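Local atomic coordinates of cellulase (Uncultured bacterium, PDB entry 3WX5), a protein that probably hydrolyses internal beta-1,4-glucosidic bonds of cellulose, as an endoglucanase of glycoside hydrolase family 12. Residues 58-63 and 77-82; 106-111 and 235-240; 120-125 and 217-222; 145-150 and 188-193. One frame throughout, in Å; residues are numbered along the deposited sequence.

Overall arrangement
The four contacts trace the beta-jelly-roll sandwich of glycoside hydrolase family 12. Contacts 2 and 3 each lie within a sheet: contact 2 pairs strands 101-111 and 233-243 of the six-stranded antiparallel sheet, contact 3 pairs strands 117-127 and 215-225 of the larger mixed sheet. Their centres are about 11 Å apart, and the side chains of the two pairs meet in the core. Contacts 1 and 4, with centres about 16 Å apart, run from one sheet to the other. Contact 1 closes first along the chain; the other three sit one within the next, 4 inside 3 and 3 inside 2, so that pairs far apart in sequence close the same sandwich.

Contact 1 of 4, residues 58-63 and 77-82; sequences GNFILT and PAIYLG
Phe-60 CG sits between its backbone N and carbonyl carbon (chi1 69°), which starts the ring toward the 77-82 segment, while Ile-79 CG1, anti to its own N (chi1 179°), starts the branch that reaches Gly-58. The two segments belong to opposite sheets of the family 12 beta-jelly roll, and what they share is interior packing between the layers. The far end of the phenyl ring does most of the touching. CZ lies 3.6 Å from Pro-77 O, and CE1 meets Pro-77 CB. On the next corner CE2 packs 4.2 Å from Ile-79 CB, so the ring spans the backbone from Pro-77 to Ile-79. The Phe-60 and Pro-77 side chains cross at about a right angle. Leu-62 takes the other part of the proline: its CD2 comes within 4.0 Å of Pro-77 CG, with CD1 close behind. Val-38 of strand 36-39 and Phe-223 of strand 215-225 also touch the Phe-60 ring, and Phe-237 packs on Ile-79. A beta carbon on Gly-58 would point at Ile-79 CD1 and come within 2.6 Å of it, a clash; as it is, Ile-79 CD1 rests 3.7 Å from Gly-58 O.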
loop_
_atom_site.group_PDB
_atom_site.type_symbol
_atom_site.label_atom_id
_atom_site.label_comp_id
_atom_site.label_asym_id
_atom_site.label_seq_id
_atom_site.Cartn_x
_atom_site.Cartn_y
_atom_site.Cartn_z
ATOM N N GLY A 58 -14.087 -6.012 1.999
ATOM C CA GLY A 58 -13.178 -4.881 2.053
ATOM C C GLY A 58 -12.993 -4.161 0.733
ATOM O O GLY A 58 -12.249 -3.175 0.676
ATOM N N ASN A 59 -13.748 -4.549 -0.297
ATOM C CA ASN A 59 -13.713 -3.806 -1.572
ATOM C C ASN A 59 -14.105 -2.349 -1.276
ATOM O O ASN A 59 -14.951 -2.105 -0.413
ATOM C CB ASN A 59 -14.714 -4.362 -2.597
ATOM C CG ASN A 59 -14.392 -5.771 -3.052
ATOM O OD1 ASN A 59 -13.337 -6.332 -2.742
ATOM N ND2 ASN A 59 -15.323 -6.359 -3.805
ATOM N N PHE A 60 -13.523 -1.392 -1.998
ATOM C CA PHE A 60 -13.905 0.016 -1.811
ATOM C C PHE A 60 -13.834 0.820 -3.094
ATOM O O PHE A 60 -13.043 0.510 -3.989
ATOM C CB PHE A 60 -13.164 0.691 -0.631
ATOM C CG PHE A 60 -11.673 0.901 -0.851
ATOM C CD1 PHE A 60 -11.210 2.009 -1.576
ATOM C CD2 PHE A 60 -10.745 0.033 -0.285
ATOM C CE1 PHE A 60 -9.834 2.223 -1.784
ATOM C CE2 PHE A 60 -9.346 0.252 -0.444
ATOM C CZ PHE A 60 -8.894 1.347 -1.204
ATOM N N ILE A 61 -14.694 1.829 -3.209
ATOM C CA ILE A 61 -14.643 2.697 -4.386
ATOM C C ILE A 61 -14.590 4.144 -3.914
ATOM O O ILE A 61 -15.239 4.499 -2.916
ATOM C CB ILE A 61 -15.876 2.437 -5.317
ATOM C CG1 ILE A 61 -15.830 3.329 -6.564
ATOM C CG2 ILE A 61 -17.177 2.679 -4.555
ATOM C CD1 ILE A 61 -16.739 2.837 -7.702
ATOM N N LEU A 62 -13.768 4.964 -4.585
ATOM C CA LEU A 62 -13.732 6.418 -4.296
ATOM C C LEU A 62 -15.015 7.030 -4.876
ATOM O O LEU A 62 -15.193 7.075 -6.109
ATOM C CB LEU A 62 -12.507 7.074 -4.946
ATOM C CG LEU A 62 -11.175 6.994 -4.181
ATOM C CD1 LEU A 62 -11.156 7.914 -2.940
ATOM C CD2 LEU A 62 -10.848 5.551 -3.795
ATOM N N THR A 63 -15.899 7.486 -3.996
ATOM C CA THR A 63 -17.138 8.121 -4.443
ATOM C C THR A 63 -17.017 9.628 -4.454
ATOM O O THR A 63 -17.833 10.325 -5.081
ATOM C CB THR A 63 -18.353 7.718 -3.572
ATOM O OG1 THR A 63 -18.113 8.102 -2.224
ATOM C CG2 THR A 63 -18.602 6.209 -3.648
ATOM N N PRO A 77 -6.166 6.267 0.387
ATOM C CA PRO A 77 -7.208 5.290 0.761
ATOM C C PRO A 77 -6.719 3.868 0.447
ATOM O O PRO A 77 -6.140 3.637 -0.626
ATOM C CB PRO A 77 -8.385 5.650 -0.157
ATOM C CG PRO A 77 -7.725 6.366 -1.356
ATOM C CD PRO A 77 -6.563 7.128 -0.746
ATOM N N ALA A 78 -6.828 2.965 1.415
ATOM C CA ALA A 78 -6.093 1.696 1.347
ATOM C C ALA A 78 -6.750 0.602 2.185
ATOM O O ALA A 78 -7.501 0.893 3.097
ATOM C CB ALA A 78 -4.643 1.904 1.828
ATOM N N ILE A 79 -6.410 -0.651 1.883
ATOM C CA ILE A 79 -6.812 -1.781 2.697
ATOM C C ILE A 79 -5.520 -2.462 3.165
ATOM O O ILE A 79 -4.496 -2.403 2.475
ATOM C CB ILE A 79 -7.704 -2.780 1.910
ATOM C CG1 ILE A 79 -8.093 -3.971 2.793
ATOM C CG2 ILE A 79 -7.083 -3.195 0.538
ATOM C CD1 ILE A 79 -9.324 -4.765 2.256
ATOM N N TYR A 80 -5.540 -3.014 4.371
ATOM C CA TYR A 80 -4.310 -3.599 4.903
ATOM C C TYR A 80 -4.518 -4.799 5.805
ATOM O O TYR A 80 -5.563 -4.945 6.469
ATOM C CB TYR A 80 -3.425 -2.534 5.587
ATOM C CG TYR A 80 -3.926 -1.998 6.908
ATOM C CD1 TYR A 80 -3.533 -2.584 8.108
ATOM C CD2 TYR A 80 -4.634 -0.797 6.969
ATOM C CE1 TYR A 80 -3.961 -2.067 9.340
ATOM C CE2 TYR A 80 -5.035 -0.251 8.194
ATOM C CZ TYR A 80 -4.700 -0.898 9.375
ATOM O OH TYR A 80 -5.074 -0.357 10.591
ATOM N N LEU A 81 -3.458 -5.604 5.867
ATOM C CA LEU A 81 -3.237 -6.589 6.907
ATOM C C LEU A 81 -2.082 -6.121 7.783
ATOM O O LEU A 81 -1.094 -5.586 7.276
ATOM C CB LEU A 81 -2.846 -7.913 6.253
ATOM C CG LEU A 81 -2.593 -9.008 7.296
ATOM C CD1 LEU A 81 -3.717 -10.005 7.325
ATOM C CD2 LEU A 81 -1.268 -9.675 6.987
ATOM N N GLY A 82 -2.218 -6.282 9.097
ATOM C CA GLY A 82 -1.147 -5.914 10.012
ATOM C C GLY A 82 -1.451 -4.649 10.820
ATOM O O GLY A 82 -2.607 -4.409 11.198
#

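Contact 2 of 4, residues 106-111 and 235-240; sequences SNWRLT and SDFSVT
Trp-108 and Phe-237 cross obliquely on the core side of an antiparallel strand pair, at a beta bulge in the six-stranded sheet of the jelly roll. Indole CD1 comes 4.1 Å from Phe-237 CD1. In both residues CG is anti to the backbone N, and both rings run on to Thr-221 and Tyr-122 of the opposing sheet; Trp-108 NE1 is hydrogen-bonded to Ser-234 OG. The bulge shifts the register by one between Asn-107, paired with Ser-238, and Arg-109, paired with Ser-235, so Asp-236 and Phe-237 both stand opposite Trp-108. The Asp-236 carboxylate reaches back to Arg-109, whose chain bends at chi3 (73°). The salt bridge runs from Arg-109 NE to Asp-236 OD2 at 3.1 Å. OD2 lies close to the guanidinium plane, but NE approaches from above the carboxylate, and the two planes are 52° apart. Ser-235 OG lies over a face of the same guanidinium, 3.5 Å from Arg-109 NH2. An alanine in place of Arg-109 would probably leave Asp-236 OD2 without its charged mate and take away the guanidinium that lies over Ser-235 OG. Toward the other end, Ser-106 OG donates to Ser-238 O at 2.6 Å and also pairs with Tyr-122 OH in the facing sheet. Asn-107 uses both ends of its amide: OD1 takes the backbone N of Gln-194, while ND2 donates to a water that in turn donates to Asp-236 O at 2.7 Å.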
loop_
_atom_site.group_PDB
_atom_site.type_symbol
_atom_site.label_atom_id
_atom_site.label_comp_id
_atom_site.label_asym_id
_atom_site.label_seq_id
_atom_site.Cartn_x
_atom_site.Cartn_y
_atom_site.Cartn_z
ATOM N N SER A 106 0.069 -11.931 -2.356
ATOM C CA SER A 106 -1.164 -11.174 -2.305
ATOM C C SER A 106 -1.892 -11.157 -3.645
ATOM O O SER A 106 -1.266 -11.271 -4.695
ATOM C CB SER A 106 -0.828 -9.779 -1.799
ATOM O OG SER A 106 -1.969 -8.956 -1.768
ATOM N N ASN A 107 -3.224 -11.173 -3.585
ATOM C CA ASN A 107 -4.084 -10.835 -4.714
ATOM C C ASN A 107 -4.673 -9.428 -4.603
ATOM O O ASN A 107 -5.009 -8.978 -3.506
ATOM C CB ASN A 107 -5.261 -11.825 -4.824
ATOM C CG ASN A 107 -4.831 -13.274 -4.804
ATOM O OD1 ASN A 107 -3.686 -13.611 -5.082
ATOM N ND2 ASN A 107 -5.773 -14.153 -4.456
ATOM N N TRP A 108 -4.938 -8.794 -5.748
ATOM C CA TRP A 108 -5.639 -7.509 -5.753
ATOM C C TRP A 108 -6.155 -7.244 -7.159
ATOM O O TRP A 108 -5.509 -7.605 -8.136
ATOM C CB TRP A 108 -4.690 -6.368 -5.346
ATOM C CG TRP A 108 -5.399 -5.040 -5.097
ATOM C CD1 TRP A 108 -6.548 -4.832 -4.358
ATOM C CD2 TRP A 108 -4.937 -3.734 -5.484
ATOM N NE1 TRP A 108 -6.893 -3.491 -4.395
ATOM C CE2 TRP A 108 -5.912 -2.798 -5.063
ATOM C CE3 TRP A 108 -3.806 -3.271 -6.178
ATOM C CZ2 TRP A 108 -5.734 -1.418 -5.211
ATOM C CZ3 TRP A 108 -3.655 -1.893 -6.365
ATOM C CH2 TRP A 108 -4.629 -0.988 -5.910
ATOM N N ARG A 109 -7.281 -6.544 -7.259
ATOM C CA ARG A 109 -7.777 -6.091 -8.555
ATOM C C ARG A 109 -8.150 -4.619 -8.423
ATOM O O ARG A 109 -8.762 -4.216 -7.442
ATOM C CB ARG A 109 -9.001 -6.900 -8.970
ATOM C CG ARG A 109 -9.573 -6.501 -10.326
ATOM C CD ARG A 109 -10.634 -7.514 -10.820
ATOM N NE ARG A 109 -11.886 -7.392 -10.075
ATOM C CZ ARG A 109 -12.802 -6.454 -10.314
ATOM N NH1 ARG A 109 -12.602 -5.550 -11.263
ATOM N NH2 ARG A 109 -13.902 -6.395 -9.585
ATOM N N LEU A 110 -7.742 -3.814 -9.390
ATOM C CA LEU A 110 -8.062 -2.403 -9.340
ATOM C C LEU A 110 -8.853 -2.013 -10.592
ATOM O O LEU A 110 -8.697 -2.613 -11.681
ATOM C CB LEU A 110 -6.783 -1.583 -9.208
ATOM C CG LEU A 110 -5.823 -1.726 -10.408
ATOM C CD1 LEU A 110 -5.749 -0.451 -11.216
ATOM C CD2 LEU A 110 -4.429 -2.192 -9.993
ATOM N N THR A 111 -9.706 -1.015 -10.434
ATOM C CA THR A 111 -10.402 -0.440 -11.573
ATOM C C THR A 111 -9.850 0.975 -11.777
ATOM O O THR A 111 -10.036 1.848 -10.921
ATOM C CB THR A 111 -11.936 -0.428 -11.309
ATOM O OG1 THR A 111 -12.370 -1.769 -11.014
ATOM C CG2 THR A 111 -12.697 0.102 -12.536
ATOM N N SER A 235 -10.619 -4.077 -5.323
ATOM C CA SER A 235 -11.409 -5.322 -5.172
ATOM C C SER A 235 -10.565 -6.559 -4.881
ATOM O O SER A 235 -9.415 -6.639 -5.304
ATOM C CB SER A 235 -12.201 -5.579 -6.467
ATOM O OG SER A 235 -12.970 -4.427 -6.788
ATOM N N ASP A 236 -11.168 -7.556 -4.237
ATOM C CA ASP A 236 -10.616 -8.915 -4.230
ATOM C C ASP A 236 -9.254 -8.978 -3.523
ATOM O O ASP A 236 -8.382 -9.759 -3.921
ATOM C CB ASP A 236 -10.423 -9.435 -5.674
ATOM C CG ASP A 236 -11.719 -9.454 -6.502
ATOM O OD1 ASP A 236 -12.826 -9.627 -5.941
ATOM O OD2 ASP A 236 -11.596 -9.348 -7.745
ATOM N N PHE A 237 -9.046 -8.145 -2.514
ATOM C CA PHE A 237 -7.757 -8.117 -1.794
ATOM C C PHE A 237 -7.586 -9.381 -0.940
ATOM O O PHE A 237 -8.523 -9.806 -0.240
ATOM C CB PHE A 237 -7.689 -6.879 -0.900
ATOM C CG PHE A 237 -6.394 -6.732 -0.144
ATOM C CD1 PHE A 237 -5.206 -6.425 -0.808
ATOM C CD2 PHE A 237 -6.382 -6.790 1.245
ATOM C CE1 PHE A 237 -4.033 -6.173 -0.083
ATOM C CE2 PHE A 237 -5.216 -6.509 1.980
ATOM C CZ PHE A 237 -4.042 -6.207 1.311
ATOM N N SER A 238 -6.390 -9.958 -0.978
ATOM C CA SER A 238 -6.035 -11.056 -0.104
ATOM C C SER A 238 -4.551 -10.950 0.192
ATOM O O SER A 238 -3.770 -10.506 -0.634
ATOM C CB SER A 238 -6.306 -12.386 -0.826
ATOM O OG SER A 238 -5.967 -13.470 -0.001
ATOM N N VAL A 239 -4.167 -11.284 1.410
ATOM C CA VAL A 239 -2.746 -11.433 1.722
ATOM C C VAL A 239 -2.538 -12.767 2.386
ATOM O O VAL A 239 -3.365 -13.169 3.206
ATOM C CB VAL A 239 -2.268 -10.345 2.684
ATOM C CG1 VAL A 239 -0.812 -10.638 3.084
ATOM C CG2 VAL A 239 -2.391 -8.964 2.019
ATOM N N THR A 240 -1.488 -13.490 1.984
ATOM C CA THR A 240 -1.157 -14.755 2.652
ATOM C C THR A 240 0.281 -14.730 3.156
ATOM O O THR A 240 1.231 -14.594 2.372
ATOM C CB THR A 240 -1.348 -15.987 1.730
ATOM O OG1 THR A 240 -2.701 -16.029 1.257
ATOM C CG2 THR A 240 -1.076 -17.292 2.534
HETATM O O HOH W 1 -8.472 -12.424 -3.953
HETATM O O HOH W 2 -11.542 -3.200 -8.624
#

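Contact 3 of 4, residues 120-125 and 217-222; sequences AAYDLW and HAVETG
Thr-221 lies over the ring of Tyr-122, its CB 3.9 Å from the ring centroid and 13° off the normal, a CH-pi contact across a non-hydrogen-bonded pair. Threonine OG1, anti to its backbone N (chi1 -167°), stands over the same ring and makes a weak hydrogen bond to Ala-121 O. Leu-124 CG packs 4.2 Å from Val-219 CG2 farther along this core-facing side. On the other side, Glu-220 OE2 comes up to the edge of the Trp-125 indole, 3.6 Å from CD1, with ring and carboxylate planes 67° apart. A water joins three groups there: it donates to Asp-123 OD2 and Glu-220 OE1 and accepts from Trp-125 NE1 at 3.0 Å. Backbone bonds such as His-217 N to Trp-125 O (2.8 Å) hold the strands in antiparallel register. Farther out, His-84 ND1 holds Glu-220 OE2, and Tyr-136 stacks on Trp-125, while Glu-141 OE2 sits close to Asp-123 OD1. The pair thus has an apolar face in the sandwich core and an acidic, aromatic one, consistent with the substrate cleft that family 12 enzymes form on this sheet.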
loop_
_atom_site.group_PDB
_atom_site.type_symbol
_atom_site.label_atom_id
_atom_site.label_comp_id
_atom_site.label_asym_id
_atom_site.label_seq_id
_atom_site.Cartn_x
_atom_site.Cartn_y
_atom_site.Cartn_z
ATOM N N ALA A 120 -1.910 3.229 -8.367
ATOM C CA ALA A 120 -2.470 2.091 -7.630
ATOM C C ALA A 120 -1.272 1.271 -7.187
ATOM O O ALA A 120 -0.448 0.898 -8.020
ATOM C CB ALA A 120 -3.379 1.242 -8.570
ATOM N N ALA A 121 -1.105 1.096 -5.875
ATOM C CA ALA A 121 0.194 0.705 -5.342
ATOM C C ALA A 121 0.075 0.016 -3.993
ATOM O O ALA A 121 -0.696 0.447 -3.134
ATOM C CB ALA A 121 1.133 1.910 -5.243
ATOM N N TYR A 122 0.846 -1.053 -3.816
ATOM C CA TYR A 122 1.054 -1.631 -2.477
ATOM C C TYR A 122 1.955 -0.661 -1.689
ATOM O O TYR A 122 2.761 0.063 -2.278
ATOM C CB TYR A 122 1.769 -2.968 -2.624
ATOM C CG TYR A 122 0.845 -4.116 -2.954
ATOM C CD1 TYR A 122 0.440 -4.365 -4.267
ATOM C CD2 TYR A 122 0.316 -4.898 -1.949
ATOM C CE1 TYR A 122 -0.406 -5.422 -4.556
ATOM C CE2 TYR A 122 -0.507 -5.962 -2.227
ATOM C CZ TYR A 122 -0.897 -6.197 -3.528
ATOM O OH TYR A 122 -1.736 -7.256 -3.824
ATOM N N ASP A 123 1.880 -0.733 -0.367
ATOM C CA ASP A 123 2.695 0.089 0.533
ATOM C C ASP A 123 2.964 -0.814 1.734
ATOM O O ASP A 123 2.014 -1.251 2.385
ATOM C CB ASP A 123 1.858 1.334 0.950
ATOM C CG ASP A 123 2.724 2.485 1.425
ATOM O OD1 ASP A 123 3.916 2.430 1.128
ATOM O OD2 ASP A 123 2.217 3.469 2.030
ATOM N N LEU A 124 4.220 -1.238 1.922
ATOM C CA LEU A 124 4.556 -2.089 3.071
ATOM C C LEU A 124 5.471 -1.308 4.004
ATOM O O LEU A 124 6.415 -0.651 3.549
ATOM C CB LEU A 124 5.298 -3.356 2.598
ATOM C CG LEU A 124 4.469 -4.487 1.970
ATOM C CD1 LEU A 124 3.837 -4.053 0.670
ATOM C CD2 LEU A 124 5.372 -5.709 1.722
ATOM N N TRP A 125 5.301 -1.513 5.315
ATOM C CA TRP A 125 5.962 -0.657 6.291
ATOM C C TRP A 125 6.819 -1.550 7.191
ATOM O O TRP A 125 6.356 -2.594 7.661
ATOM C CB TRP A 125 4.930 0.120 7.145
ATOM C CG TRP A 125 4.327 1.302 6.444
ATOM C CD1 TRP A 125 3.054 1.410 5.945
ATOM C CD2 TRP A 125 4.985 2.538 6.135
ATOM N NE1 TRP A 125 2.880 2.652 5.379
ATOM C CE2 TRP A 125 4.064 3.337 5.425
ATOM C CE3 TRP A 125 6.256 3.051 6.409
ATOM C CZ2 TRP A 125 4.353 4.661 5.047
ATOM C CZ3 TRP A 125 6.562 4.350 5.982
ATOM C CH2 TRP A 125 5.635 5.105 5.236
ATOM N N HIS A 217 5.583 -4.558 9.446
ATOM C CA HIS A 217 4.412 -4.237 10.283
ATOM C C HIS A 217 3.086 -4.354 9.570
ATOM O O HIS A 217 2.075 -4.711 10.182
ATOM C CB HIS A 217 4.548 -2.809 10.824
ATOM C CG HIS A 217 5.593 -2.687 11.881
ATOM N ND1 HIS A 217 5.353 -3.053 13.193
ATOM C CD2 HIS A 217 6.911 -2.390 11.804
ATOM C CE1 HIS A 217 6.447 -2.843 13.901
ATOM N NE2 HIS A 217 7.413 -2.460 13.081
ATOM N N ALA A 218 3.066 -4.001 8.283
ATOM C CA ALA A 218 1.793 -3.853 7.585
ATOM C C ALA A 218 1.974 -4.100 6.115
ATOM O O ALA A 218 2.938 -3.626 5.539
ATOM C CB ALA A 218 1.247 -2.420 7.787
ATOM N N VAL A 219 0.996 -4.770 5.508
ATOM C CA VAL A 219 0.956 -4.928 4.062
ATOM C C VAL A 219 -0.344 -4.256 3.613
ATOM O O VAL A 219 -1.451 -4.744 3.953
ATOM C CB VAL A 219 0.901 -6.435 3.677
ATOM C CG1 VAL A 219 0.813 -6.604 2.139
ATOM C CG2 VAL A 219 2.149 -7.147 4.215
ATOM N N GLU A 220 -0.213 -3.198 2.807
ATOM C CA GLU A 220 -1.368 -2.388 2.413
ATOM C C GLU A 220 -1.408 -2.300 0.907
ATOM O O GLU A 220 -0.378 -2.407 0.245
ATOM C CB GLU A 220 -1.270 -0.968 3.005
ATOM C CG GLU A 220 -0.503 -0.882 4.321
ATOM C CD GLU A 220 -0.686 0.452 5.074
ATOM O OE1 GLU A 220 -1.165 1.449 4.482
ATOM O OE2 GLU A 220 -0.430 0.474 6.301
ATOM N N THR A 221 -2.583 -2.028 0.350
ATOM C CA THR A 221 -2.606 -1.530 -1.014
ATOM C C THR A 221 -3.742 -0.531 -1.179
ATOM O O THR A 221 -4.644 -0.476 -0.336
ATOM C CB THR A 221 -2.754 -2.685 -2.022
ATOM O OG1 THR A 221 -2.459 -2.190 -3.336
ATOM C CG2 THR A 221 -4.205 -3.266 -1.977
ATOM N N GLY A 222 -3.659 0.310 -2.203
ATOM C CA GLY A 222 -4.633 1.407 -2.349
ATOM C C GLY A 222 -4.181 2.330 -3.444
ATOM O O GLY A 222 -3.421 1.911 -4.318
HETATM O O HOH W 3 0.353 3.645 4.047
#

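Contact 4 of 4, residues 145-150 and 188-193; sequences WLNWRG and PVTEVT
Leu-146 wedges its two methyls against Val-192, CD1 and CD2 both 3.9 Å from the valine CG1, with the side chains crossing at about a right angle. Its CB meets Val-189 CG2 at 4.0 Å, a methyl that lies between the valine backbone N and carbonyl carbon. Trp-108 packs on Leu-146 and Tyr-122 on Val-192, which makes this cluster part of the interior of the jelly-roll sandwich where strand 140-149 of one sheet nears strand 191-196 at the edge of the other. Leu-146 and Asn-147 together face Ala-120 of the neighbouring strand, a classic beta bulge. Leu-146 O is turned to the 188-193 segment and accepts from Val-189 N at 2.9 Å; Pro-188 CA adds a CA-H...O contact to the same oxygen. Outside this bond, Asn-147 brings its side chain up beside Pro-188, CG 3.7 Å from Pro-188 CB and 3.5 Å from Val-189 O. An alanine at Asn-147 would probably open a gap beside Pro-188 CB and leave Val-189 O without the polar group next to it. At the rim, Trp-148 CH2 reaches Pro-188 CD at 4.3 Å, and its indole forms a cation-pi pair with Arg-184.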
loop_
_atom_site.group_PDB
_atom_site.type_symbol
_atom_site.label_atom_id
_atom_site.label_comp_id
_atom_site.label_asym_id
_atom_site.label_seq_id
_atom_site.Cartn_x
_atom_site.Cartn_y
_atom_site.Cartn_z
ATOM N N TRP A 145 4.158 -0.202 -7.474
ATOM C CA TRP A 145 3.217 0.590 -8.269
ATOM C C TRP A 145 2.777 -0.255 -9.468
ATOM O O TRP A 145 3.608 -0.689 -10.262
ATOM C CB TRP A 145 3.892 1.865 -8.804
ATOM C CG TRP A 145 4.230 2.944 -7.768
ATOM C CD1 TRP A 145 4.545 2.763 -6.437
ATOM C CD2 TRP A 145 4.295 4.359 -8.009
ATOM N NE1 TRP A 145 4.764 3.997 -5.836
ATOM C CE2 TRP A 145 4.665 4.981 -6.791
ATOM C CE3 TRP A 145 4.127 5.158 -9.156
ATOM C CZ2 TRP A 145 4.776 6.372 -6.663
ATOM C CZ3 TRP A 145 4.289 6.553 -9.045
ATOM C CH2 TRP A 145 4.630 7.138 -7.810
ATOM N N LEU A 146 1.469 -0.464 -9.598
ATOM C CA LEU A 146 0.912 -1.339 -10.633
ATOM C C LEU A 146 0.275 -0.564 -11.779
ATOM O O LEU A 146 0.208 -1.052 -12.915
ATOM C CB LEU A 146 -0.140 -2.276 -10.024
ATOM C CG LEU A 146 0.409 -3.153 -8.892
ATOM C CD1 LEU A 146 -0.735 -3.903 -8.249
ATOM C CD2 LEU A 146 1.498 -4.133 -9.422
ATOM N N ASN A 147 -0.183 0.650 -11.486
ATOM C CA ASN A 147 -0.931 1.442 -12.467
ATOM C C ASN A 147 -0.974 2.902 -11.959
ATOM O O ASN A 147 -0.608 3.183 -10.820
ATOM C CB ASN A 147 -2.360 0.858 -12.634
ATOM C CG ASN A 147 -2.917 1.032 -14.045
ATOM O OD1 ASN A 147 -3.587 0.128 -14.606
ATOM N ND2 ASN A 147 -2.672 2.193 -14.623
ATOM N N TRP A 148 -1.259 3.841 -12.846
ATOM C CA TRP A 148 -1.156 5.270 -12.498
ATOM C C TRP A 148 -1.663 6.104 -13.666
ATOM O O TRP A 148 -1.906 5.580 -14.750
ATOM C CB TRP A 148 0.307 5.657 -12.212
ATOM C CG TRP A 148 1.197 5.463 -13.414
ATOM C CD1 TRP A 148 1.388 6.344 -14.459
ATOM C CD2 TRP A 148 2.000 4.319 -13.703
ATOM N NE1 TRP A 148 2.269 5.811 -15.374
ATOM C CE2 TRP A 148 2.636 4.556 -14.949
ATOM C CE3 TRP A 148 2.209 3.094 -13.054
ATOM C CZ2 TRP A 148 3.453 3.608 -15.559
ATOM C CZ3 TRP A 148 3.008 2.140 -13.671
ATOM C CH2 TRP A 148 3.611 2.405 -14.926
ATOM N N ARG A 149 -1.815 7.405 -13.427
ATOM C CA ARG A 149 -2.160 8.324 -14.482
ATOM C C ARG A 149 -1.515 9.639 -14.171
ATOM O O ARG A 149 -1.450 10.021 -13.018
ATOM C CB ARG A 149 -3.674 8.499 -14.556
ATOM C CG ARG A 149 -4.088 9.449 -15.662
ATOM C CD ARG A 149 -5.607 9.612 -15.718
ATOM N NE ARG A 149 -5.976 10.774 -16.529
ATOM C CZ ARG A 149 -6.166 10.725 -17.842
ATOM N NH1 ARG A 149 -6.045 9.559 -18.488
ATOM N NH2 ARG A 149 -6.509 11.831 -18.503
ATOM N N GLY A 150 -1.023 10.328 -15.200
ATOM C CA GLY A 150 -0.651 11.729 -15.050
ATOM C C GLY A 150 0.827 11.977 -14.848
ATOM O O GLY A 150 1.220 13.047 -14.401
ATOM N N PRO A 188 1.819 -1.081 -16.943
ATOM C CA PRO A 188 0.759 -1.137 -15.915
ATOM C C PRO A 188 -0.129 -2.377 -16.047
ATOM O O PRO A 188 -0.242 -2.922 -17.145
ATOM C CB PRO A 188 -0.032 0.158 -16.136
ATOM C CG PRO A 188 0.334 0.611 -17.555
ATOM C CD PRO A 188 1.659 0.036 -17.904
ATOM N N VAL A 189 -0.696 -2.856 -14.931
ATOM C CA VAL A 189 -1.709 -3.905 -14.946
ATOM C C VAL A 189 -2.926 -3.468 -14.132
ATOM O O VAL A 189 -2.878 -2.458 -13.439
ATOM C CB VAL A 189 -1.182 -5.220 -14.309
ATOM C CG1 VAL A 189 -0.157 -5.914 -15.226
ATOM C CG2 VAL A 189 -0.608 -4.970 -12.927
ATOM N N THR A 190 -3.993 -4.263 -14.173
ATOM C CA THR A 190 -5.182 -3.973 -13.375
ATOM C C THR A 190 -5.440 -5.059 -12.342
ATOM O O THR A 190 -6.424 -4.990 -11.630
ATOM C CB THR A 190 -6.425 -3.755 -14.270
ATOM O OG1 THR A 190 -6.630 -4.907 -15.111
ATOM C CG2 THR A 190 -6.197 -2.518 -15.154
ATOM N N GLU A 191 -4.590 -6.084 -12.301
ATOM C CA GLU A 191 -4.787 -7.156 -11.341
ATOM C C GLU A 191 -3.478 -7.898 -11.122
ATOM O O GLU A 191 -2.638 -7.957 -12.004
ATOM C CB GLU A 191 -5.855 -8.113 -11.880
ATOM C CG GLU A 191 -6.175 -9.301 -10.997
ATOM C CD GLU A 191 -7.370 -10.115 -11.530
ATOM O OE1 GLU A 191 -7.819 -9.843 -12.670
ATOM O OE2 GLU A 191 -7.874 -11.000 -10.799
ATOM N N VAL A 192 -3.282 -8.394 -9.904
ATOM C CA VAL A 192 -2.225 -9.344 -9.619
ATOM C C VAL A 192 -2.816 -10.542 -8.880
ATOM O O VAL A 192 -3.752 -10.411 -8.081
ATOM C CB VAL A 192 -1.067 -8.729 -8.750
ATOM C CG1 VAL A 192 -0.381 -7.584 -9.488
ATOM C CG2 VAL A 192 -1.593 -8.230 -7.394
ATOM N N THR A 193 -2.312 -11.722 -9.236
ATOM C CA THR A 193 -2.736 -12.976 -8.621
ATOM C C THR A 193 -1.509 -13.670 -8.041
ATOM O O THR A 193 -0.531 -13.940 -8.770
ATOM C CB THR A 193 -3.386 -13.900 -9.681
ATOM O OG1 THR A 193 -4.494 -13.205 -10.262
ATOM C CG2 THR A 193 -3.886 -15.195 -9.031
#